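Local coordinates for pyroglutatmate porin OpdO (PDB 3SZV), which probably acts as an outer-membrane channel of the OprD family, letting small carboxylates such as pyroglutamate cross the outer membrane, at residues Leu201-Arg213 with Arg219-Leu231. Residues are numbered along the deposited sequence; the frame is centred on the assembly and turned at random.
With C8E ((hydroxyethyloxy)tri(ethyloxy)octane), chain I; C8E ((hydroxyethyloxy)tri(ethyloxy)octane), chain B; C8E ((hydroxyethyloxy)tri(ethyloxy)octane), chain H.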
loop_
_atom_site.group_PDB
_atom_site.type_symbol
_atom_site.label_atom_id
_atom_site.label_comp_id
_atom_site.label_asym_id
_atom_site.label_seq_id
_atom_site.Cartn_x
_atom_site.Cartn_y
_atom_site.Cartn_z
ATOM N N LEU A 201 12.486 5.492 -19.408
ATOM C CA LEU A 201 13.542 6.118 -20.218
ATOM C C LEU A 201 14.130 5.111 -21.188
ATOM O O LEU A 201 14.513 5.459 -22.305
ATOM C CB LEU A 201 14.650 6.651 -19.311
ATOM C CG LEU A 201 14.246 7.576 -18.162
ATOM C CD1 LEU A 201 15.480 8.053 -17.416
ATOM C CD2 LEU A 201 13.466 8.755 -18.695
ATOM N N THR A 202 14.240 3.874 -20.719
ATOM C CA THR A 202 14.660 2.743 -21.526
ATOM C C THR A 202 13.821 1.573 -21.034
ATOM O O THR A 202 13.102 1.701 -20.045
ATOM C CB THR A 202 16.152 2.405 -21.334
ATOM O OG1 THR A 202 16.346 1.807 -20.047
ATOM C CG2 THR A 202 17.019 3.660 -21.443
ATOM N N PRO A 203 13.897 0.429 -21.725
ATOM C CA PRO A 203 13.133 -0.726 -21.239
ATOM C C PRO A 203 13.519 -1.166 -19.823
ATOM O O PRO A 203 12.699 -1.788 -19.147
ATOM C CB PRO A 203 13.471 -1.813 -22.265
ATOM C CG PRO A 203 13.725 -1.036 -23.525
ATOM C CD PRO A 203 14.456 0.200 -23.071
ATOM N N ALA A 204 14.725 -0.824 -19.369
ATOM C CA ALA A 204 15.179 -1.247 -18.037
ATOM C C ALA A 204 15.107 -0.159 -16.962
ATOM O O ALA A 204 15.153 -0.454 -15.762
ATOM C CB ALA A 204 16.597 -1.797 -18.107
ATOM N N LEU A 205 15.005 1.095 -17.386
ATOM C CA LEU A 205 15.153 2.215 -16.461
ATOM C C LEU A 205 13.925 3.114 -16.458
ATOM O O LEU A 205 13.519 3.623 -17.505
ATOM C CB LEU A 205 16.389 3.038 -16.846
ATOM C CG LEU A 205 16.740 4.213 -15.940
ATOM C CD1 LEU A 205 17.148 3.715 -14.559
ATOM C CD2 LEU A 205 17.859 5.036 -16.579
ATOM N N THR A 206 13.334 3.288 -15.280
ATOM C CA THR A 206 12.119 4.085 -15.118
ATOM C C THR A 206 12.321 5.204 -14.101
ATOM O O THR A 206 12.735 4.954 -12.969
ATOM C CB THR A 206 10.947 3.195 -14.662
ATOM O OG1 THR A 206 10.764 2.165 -15.630
ATOM C CG2 THR A 206 9.659 4.003 -14.560
ATOM N N ALA A 207 12.029 6.426 -14.521
ATOM C CA ALA A 207 12.187 7.607 -13.683
ATOM C C ALA A 207 10.812 8.085 -13.262
ATOM O O ALA A 207 9.891 8.118 -14.080
ATOM C CB ALA A 207 12.897 8.700 -14.462
ATOM N N SER A 208 10.673 8.474 -11.999
ATOM C CA SER A 208 9.381 8.910 -11.488
ATOM C C SER A 208 9.500 10.237 -10.766
ATOM O O SER A 208 10.486 10.493 -10.073
ATOM C CB SER A 208 8.800 7.862 -10.538
ATOM O OG SER A 208 8.517 6.653 -11.242
ATOM N N LEU A 209 8.500 11.093 -10.950
ATOM C CA LEU A 209 8.429 12.366 -10.242
ATOM C C LEU A 209 6.971 12.615 -9.870
ATOM O O LEU A 209 6.100 12.682 -10.754
ATOM C CB LEU A 209 8.978 13.493 -11.129
ATOM C CG LEU A 209 9.024 14.878 -10.490
ATOM C CD1 LEU A 209 10.055 14.906 -9.363
ATOM C CD2 LEU A 209 9.346 15.914 -11.541
ATOM N N HIS A 210 6.702 12.736 -8.570
ATOM C CA HIS A 210 5.345 12.947 -8.051
ATOM C C HIS A 210 5.351 14.135 -7.110
ATOM O O HIS A 210 6.268 14.286 -6.297
ATOM C CB HIS A 210 4.854 11.709 -7.298
ATOM C CG HIS A 210 4.587 10.538 -8.196
ATOM N ND1 HIS A 210 3.328 10.001 -8.370
ATOM C CD2 HIS A 210 5.413 9.834 -9.006
ATOM C CE1 HIS A 210 3.394 9.000 -9.231
ATOM N NE2 HIS A 210 4.645 8.870 -9.622
ATOM N N GLN A 211 4.330 14.971 -7.199
ATOM C CA GLN A 211 4.247 16.158 -6.364
ATOM C C GLN A 211 2.858 16.231 -5.755
ATOM O O GLN A 211 1.857 16.047 -6.452
ATOM C CB GLN A 211 4.515 17.379 -7.230
ATOM C CG GLN A 211 4.476 18.708 -6.513
ATOM C CD GLN A 211 4.950 19.839 -7.408
ATOM O OE1 GLN A 211 5.952 19.707 -8.117
ATOM N NE2 GLN A 211 4.224 20.947 -7.398
ATOM N N GLY A 212 2.784 16.507 -4.461
ATOM C CA GLY A 212 1.515 16.420 -3.764
ATOM C C GLY A 212 1.413 17.365 -2.586
ATOM O O GLY A 212 2.395 17.973 -2.163
ATOM N N ARG A 213 0.202 17.476 -2.059
ATOM C CA ARG A 213 -0.084 18.376 -0.959
ATOM C C ARG A 213 -1.204 17.795 -0.125
ATOM O O ARG A 213 -2.276 17.464 -0.651
ATOM C CB ARG A 213 -0.509 19.743 -1.504
ATOM C CG ARG A 213 -0.979 20.725 -0.439
ATOM C CD ARG A 213 -1.536 22.008 -1.046
ATOM N NE ARG A 213 -2.824 21.781 -1.699
ATOM C CZ ARG A 213 -3.562 22.731 -2.261
ATOM N NH1 ARG A 213 -3.146 23.996 -2.249
ATOM N NH2 ARG A 213 -4.718 22.418 -2.834
ATOM N N ARG A 219 3.440 19.795 2.077
ATOM C CA ARG A 219 3.686 19.586 0.655
ATOM C C ARG A 219 4.814 18.571 0.569
ATOM O O ARG A 219 5.754 18.612 1.366
ATOM C CB ARG A 219 4.127 20.881 -0.028
ATOM C CG ARG A 219 3.143 22.034 0.089
ATOM C CD ARG A 219 3.780 23.348 -0.402
ATOM N NE ARG A 219 2.884 24.472 -0.183
ATOM C CZ ARG A 219 3.135 25.714 -0.583
ATOM N NH1 ARG A 219 4.259 25.987 -1.232
ATOM N NH2 ARG A 219 2.261 26.682 -0.341
ATOM N N GLN A 220 4.759 17.677 -0.407
ATOM C CA GLN A 220 5.804 16.674 -0.556
ATOM C C GLN A 220 6.048 16.363 -2.025
ATOM O O GLN A 220 5.105 16.258 -2.807
ATOM C CB GLN A 220 5.408 15.404 0.188
ATOM C CG GLN A 220 6.501 14.346 0.301
ATOM C CD GLN A 220 6.049 13.193 1.163
ATOM O OE1 GLN A 220 4.948 12.690 0.995
ATOM N NE2 GLN A 220 6.883 12.784 2.121
ATOM N N THR A 221 7.314 16.231 -2.393
ATOM C CA THR A 221 7.697 15.831 -3.741
ATOM C C THR A 221 8.587 14.612 -3.646
ATOM O O THR A 221 9.441 14.537 -2.757
ATOM C CB THR A 221 8.426 16.962 -4.459
ATOM O OG1 THR A 221 7.536 18.084 -4.550
ATOM C CG2 THR A 221 8.863 16.537 -5.876
ATOM N N PHE A 222 8.374 13.660 -4.550
ATOM C CA PHE A 222 9.109 12.395 -4.607
ATOM C C PHE A 222 9.755 12.244 -5.974
ATOM O O PHE A 222 9.113 12.460 -7.008
ATOM C CB PHE A 222 8.144 11.219 -4.373
ATOM C CG PHE A 222 8.714 9.855 -4.734
ATOM C CD1 PHE A 222 9.326 9.074 -3.771
ATOM C CD2 PHE A 222 8.649 9.373 -6.038
ATOM C CE1 PHE A 222 9.859 7.826 -4.098
ATOM C CE2 PHE A 222 9.169 8.127 -6.373
ATOM C CZ PHE A 222 9.774 7.354 -5.399
ATOM N N ALA A 223 11.032 11.881 -5.982
ATOM C CA ALA A 223 11.700 11.474 -7.212
ATOM C C ALA A 223 12.212 10.061 -7.021
ATOM O O ALA A 223 12.701 9.712 -5.949
ATOM C CB ALA A 223 12.847 12.426 -7.548
ATOM N N GLY A 224 12.105 9.243 -8.059
ATOM C CA GLY A 224 12.561 7.870 -7.972
ATOM C C GLY A 224 13.195 7.404 -9.265
ATOM O O GLY A 224 12.880 7.904 -10.343
ATOM N N LEU A 225 14.118 6.458 -9.149
ATOM C CA LEU A 225 14.743 5.868 -10.323
ATOM C C LEU A 225 14.811 4.391 -10.037
ATOM O O LEU A 225 15.334 3.984 -8.995
ATOM C CB LEU A 225 16.157 6.439 -10.507
ATOM C CG LEU A 225 16.834 6.241 -11.862
ATOM C CD1 LEU A 225 15.993 6.834 -12.991
ATOM C CD2 LEU A 225 18.234 6.860 -11.856
ATOM N N VAL A 226 14.271 3.574 -10.943
ATOM C CA VAL A 226 14.251 2.138 -10.742
ATOM C C VAL A 226 14.833 1.464 -11.976
ATOM O O VAL A 226 14.351 1.660 -13.097
ATOM C CB VAL A 226 12.822 1.612 -10.505
ATOM C CG1 VAL A 226 12.824 0.111 -10.347
ATOM C CG2 VAL A 226 12.218 2.273 -9.267
ATOM N N HIS A 227 15.889 0.687 -11.759
ATOM C CA HIS A 227 16.551 -0.033 -12.827
ATOM C C HIS A 227 16.366 -1.518 -12.626
ATOM O O HIS A 227 16.608 -2.053 -11.544
ATOM C CB HIS A 227 18.042 0.303 -12.868
ATOM C CG HIS A 227 18.774 -0.398 -13.966
ATOM N ND1 HIS A 227 19.568 -1.502 -13.743
ATOM C CD2 HIS A 227 18.807 -0.170 -15.300
ATOM C CE1 HIS A 227 20.073 -1.913 -14.893
ATOM N NE2 HIS A 227 19.625 -1.125 -15.854
ATOM N N THR A 228 15.937 -2.194 -13.683
ATOM C CA THR A 228 15.717 -3.622 -13.600
ATOM C C THR A 228 16.650 -4.329 -14.573
ATOM O O THR A 228 16.568 -4.130 -15.783
ATOM C CB THR A 228 14.249 -3.972 -13.888
ATOM O OG1 THR A 228 13.405 -3.324 -12.932
ATOM C CG2 THR A 228 14.032 -5.480 -13.803
ATOM N N LEU A 229 17.560 -5.129 -14.030
ATOM C CA LEU A 229 18.524 -5.859 -14.835
ATOM C C LEU A 229 18.179 -7.336 -14.832
ATOM O O LEU A 229 18.337 -8.017 -13.826
ATOM C CB LEU A 229 19.932 -5.652 -14.284
ATOM C CG LEU A 229 21.047 -6.451 -14.960
ATOM C CD1 LEU A 229 21.133 -6.109 -16.443
ATOM C CD2 LEU A 229 22.375 -6.191 -14.262
ATOM N N ASP A 230 17.711 -7.832 -15.970
ATOM C CA ASP A 230 17.408 -9.245 -16.103
ATOM C C ASP A 230 18.602 -9.949 -16.732
ATOM O O ASP A 230 18.984 -9.640 -17.858
ATOM C CB ASP A 230 16.166 -9.430 -16.971
ATOM C CG ASP A 230 15.679 -10.863 -16.994
ATOM O OD1 ASP A 230 16.458 -11.770 -16.628
ATOM O OD2 ASP A 230 14.514 -11.081 -17.388
ATOM N N LEU A 231 19.199 -10.888 -16.002
ATOM C CA LEU A 231 20.331 -11.646 -16.521
ATOM C C LEU A 231 19.852 -12.977 -17.102
ATOM O O LEU A 231 20.624 -13.715 -17.710
ATOM C CB LEU A 231 21.376 -11.878 -15.422
ATOM C CG LEU A 231 22.841 -12.118 -15.818
ATOM C CD1 LEU A 231 23.746 -11.983 -14.600
ATOM C CD2 LEU A 231 23.063 -13.467 -16.496
HETATM C C4 C8E I . 6.796 19.739 -2.314
HETATM C C5 C8E I . 5.778 20.436 -3.213
HETATM C C6 C8E I . 4.517 19.587 -3.317
HETATM C C7 C8E I . 3.257 20.434 -3.362
HETATM C C8 C8E I . 3.037 21.114 -4.707
HETATM O O9 C8E I . 1.650 21.159 -4.983
HETATM C C10 C8E I . 1.078 19.882 -5.173
HETATM C C11 C8E I . 0.409 19.936 -6.539
HETATM O O12 C8E I . -0.147 18.714 -6.956
HETATM C C13 C8E I . -1.123 18.962 -7.944
HETATM C C14 C8E I . -2.251 17.938 -7.895
HETATM O O15 C8E I . -3.019 18.063 -9.071
HETATM C C16 C8E I . -4.378 17.733 -8.897
HETATM C C17 C8E I . -4.647 16.378 -9.556
HETATM O O18 C8E I . -6.024 16.071 -9.566
HETATM C C19 C8E I . -6.486 15.649 -10.833
HETATM C C20 C8E I . -7.205 14.309 -10.698
HETATM O O21 C8E I . -8.581 14.478 -10.962
HETATM C C3 C8E B . 1.960 18.861 -9.417
HETATM C C4 C8E B . 2.455 18.641 -10.842
HETATM C C5 C8E B . 3.629 17.670 -10.877
HETATM C C6 C8E B . 3.915 17.218 -12.303
HETATM C C7 C8E B . 4.264 15.739 -12.339
HETATM C C8 C8E B . 5.678 15.503 -12.849
HETATM O O9 C8E B . 5.613 14.818 -14.078
HETATM C C10 C8E B . 6.891 14.581 -14.623
HETATM C C11 C8E B . 7.070 13.067 -14.686
HETATM O O12 C8E B . 8.015 12.694 -15.664
HETATM C C13 C8E B . 8.652 11.481 -15.327
HETATM C C14 C8E B . 10.164 11.637 -15.398
HETATM O O15 C8E B . 10.616 11.992 -14.115
HETATM C C16 C8E B . 11.740 12.839 -14.123
HETATM C C17 C8E B . 12.453 12.626 -12.794
HETATM O O18 C8E B . 13.528 11.727 -12.931
HETATM C C19 C8E B . 14.369 11.789 -11.801
HETATM C C20 C8E B . 15.054 10.451 -11.559
HETATM O O21 C8E B . 16.224 10.688 -10.806
HETATM O O12 C8E H . 21.496 11.469 -0.685
HETATM C C13 C8E H . 20.598 11.970 -1.647
HETATM C C14 C8E H . 20.581 11.086 -2.893
HETATM O O15 C8E H . 19.347 11.271 -3.555
HETATM C C16 C8E H . 18.925 10.166 -4.325
HETATM C C17 C8E H . 18.668 10.614 -5.759
HETATM O O18 C8E H . 18.062 9.574 -6.499
HETATM C C19 C8E H . 16.671 9.488 -6.286
HETATM C C20 C8E H . 15.931 9.796 -7.589
HETATM O O21 C8E H . 16.815 10.397 -8.508
#
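L205 and H227 open an antiparallel ladder that runs to R213 opposite R219, the short strand axes lying 171° apart in direction and 4.6 Å at their closest. Hydrogen-bonded pairs hold it together: T206 with V226, S208 with G224, H210 with F222 and G212 with Q220, while T228 N adds a bond to A204 O of 2.8 Å. On the face carrying L205, A207, L209, A223 and L225, the leucines reach across. With CG anti to the backbone N (chi1 -177°), L205 sends CD1 to L225 CD1 at 3.7 Å and to the ring edge of H227; A207 CB meets the same L225 CD1 at 3.9 Å. L209 CD1 lies 4.0 Å from T221 CG2. The two strands form one hairpin in the wall of an OprD-type barrel, and this face is probably the membrane-facing one, consistent with the C8E detergent lying beside A207, L209 and Q211. The other face carries H210 and F222, whose side chains meet obliquely, CD2 to CD2, at 4.4 Å. S208 CB approaches the F222 ring edge at CE2, 4.2 Å away, and S208 OG and H210 NE2 both bond D198 on the adjacent strand 186-200.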